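Local atomic coordinates of phenylalanine hydroxylase (Colwellia psychrerythraea, PDB entry 2V27), a protein that probably catalyses the iron-dependent hydroxylation of L-phenylalanine to L-tyrosine, with tetrahydrobiopterin and molecular oxygen as co-substrates. Residues Phe168-Leu171 and Gly176-Ile179. Sequence-based numbering, arbitrary orientation.
Sequences FGLL and GLRI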
loop_
_atom_site.group_PDB
_atom_site.type_symbol
_atom_site.label_atom_id
_atom_site.label_comp_id
_atom_site.label_asym_id
_atom_site.label_seq_id
_atom_site.Cartn_x
_atom_site.Cartn_y
_atom_site.Cartn_z
ATOM N N PHE B 168 -15.285 -2.448 5.168
ATOM C CA PHE B 168 -14.668 -1.197 5.658
ATOM C C PHE B 168 -15.629 -0.068 6.007
ATOM O O PHE B 168 -15.246 1.097 6.076
ATOM C CB PHE B 168 -13.556 -0.737 4.660
ATOM C CG PHE B 168 -12.331 -1.598 4.768
ATOM C CD1 PHE B 168 -12.242 -2.784 4.058
ATOM C CD2 PHE B 168 -11.339 -1.295 5.707
ATOM C CE1 PHE B 168 -11.170 -3.664 4.254
ATOM C CE2 PHE B 168 -10.265 -2.161 5.904
ATOM C CZ PHE B 168 -10.185 -3.356 5.162
ATOM N N GLY B 169 -16.885 -0.423 6.255
ATOM C CA GLY B 169 -17.884 0.588 6.601
ATOM C C GLY B 169 -17.658 1.293 7.923
ATOM O O GLY B 169 -17.263 0.681 8.909
ATOM N N LEU B 170 -17.915 2.594 7.894
ATOM C CA LEU B 170 -17.878 3.400 9.091
ATOM C C LEU B 170 -19.234 4.042 9.337
ATOM O O LEU B 170 -20.086 4.102 8.430
ATOM C CB LEU B 170 -16.835 4.535 8.958
ATOM C CG LEU B 170 -15.395 4.100 8.635
ATOM C CD1 LEU B 170 -14.482 5.353 8.616
ATOM C CD2 LEU B 170 -14.887 3.106 9.682
ATOM N N LEU B 171 -19.415 4.523 10.565
ATOM C CA LEU B 171 -20.611 5.354 10.882
ATOM C C LEU B 171 -20.188 6.749 11.340
ATOM O O LEU B 171 -19.228 6.892 12.117
ATOM C CB LEU B 171 -21.475 4.759 11.994
ATOM C CG LEU B 171 -21.893 3.289 11.929
ATOM C CD1 LEU B 171 -22.764 3.020 13.169
ATOM C CD2 LEU B 171 -22.673 3.071 10.674
ATOM N N GLY B 176 -19.615 10.608 17.584
ATOM C CA GLY B 176 -18.343 10.567 16.876
ATOM C C GLY B 176 -18.310 9.420 15.874
ATOM O O GLY B 176 -19.326 8.732 15.661
ATOM N N LEU B 177 -17.135 9.199 15.296
ATOM C CA LEU B 177 -16.942 8.155 14.283
ATOM C C LEU B 177 -16.958 6.772 14.920
ATOM O O LEU B 177 -16.293 6.548 15.966
ATOM C CB LEU B 177 -15.606 8.384 13.585
ATOM C CG LEU B 177 -15.334 7.757 12.226
ATOM C CD1 LEU B 177 -16.226 8.401 11.152
ATOM C CD2 LEU B 177 -13.839 7.925 11.870
ATOM N N ARG B 178 -17.681 5.840 14.277
ATOM C CA ARG B 178 -17.730 4.449 14.746
ATOM C C ARG B 178 -17.483 3.542 13.552
ATOM O O ARG B 178 -17.441 3.973 12.370
ATOM C CB ARG B 178 -19.058 4.121 15.455
ATOM C CG ARG B 178 -19.362 4.954 16.750
ATOM C CD ARG B 178 -18.402 4.606 17.870
ATOM N NE ARG B 178 -18.814 5.221 19.128
ATOM C CZ ARG B 178 -18.401 6.428 19.502
ATOM N NH1 ARG B 178 -17.571 7.098 18.696
ATOM N NH2 ARG B 178 -18.801 6.965 20.677
ATOM N N ILE B 179 -17.386 2.261 13.867
ATOM C CA ILE B 179 -17.022 1.222 12.897
ATOM C C ILE B 179 -18.054 0.104 12.780
ATOM O O ILE B 179 -18.493 -0.417 13.809
ATOM C CB ILE B 179 -15.699 0.511 13.315
ATOM C CG1 ILE B 179 -14.583 1.547 13.541
ATOM C CG2 ILE B 179 -15.265 -0.494 12.223
ATOM C CD1 ILE B 179 -13.493 1.017 14.472
#
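L171 and R178 form an antiparallel hydrogen-bonded pair, and L170 and I179 beside them form a non-hydrogen-bonded pair. The segments lie on the two strands of a beta hairpin, 170-173 and 176-179. Two backbone bonds close the hydrogen-bonded pair. L171 N gives its hydrogen to R178 O at 2.7 Å. R178 N returns a bond to L171 O at 2.9 Å. L171 O also receives a CA-H...O contact from L177 CA at 3.4 Å.

The side chains of L170 and I179 share one face of the hairpin. They lie side by side and point the same way, with L170 CD2 4.2 Å from I179 CG1. L177 is modelled in two conformers, and its side-chain contacts hold for the one described. In that conformer it reaches L170 at an oblique angle, and L177 CD2 meets L170 CD1. Its CG is anti to the backbone N (chi1 -160°), and L177 CD1 comes within 3.5 Å of L171 O. Helix 188-196 packs on this group through M195, which touches both L177 and I179. L171 and R178 project from the other face. They meet near their roots, CB to CB at 4.3 Å, and then the arginine leads away.

Strand 176-179 is an outermost strand of the mixed sheet within the chain. Strand 170-173 lies between it and strand 223-227, where L170 bonds through its backbone to Y225 and L227. Helix 152-167 ends with E167, a ligand of the iron together with H122 and H127. F168 and G169 link that helix to the hairpin. The guanidinium of R178 turns back along its own strand, and R178 NH1 donates to L177 O at 3.1 Å, with that oxygen in the guanidinium plane.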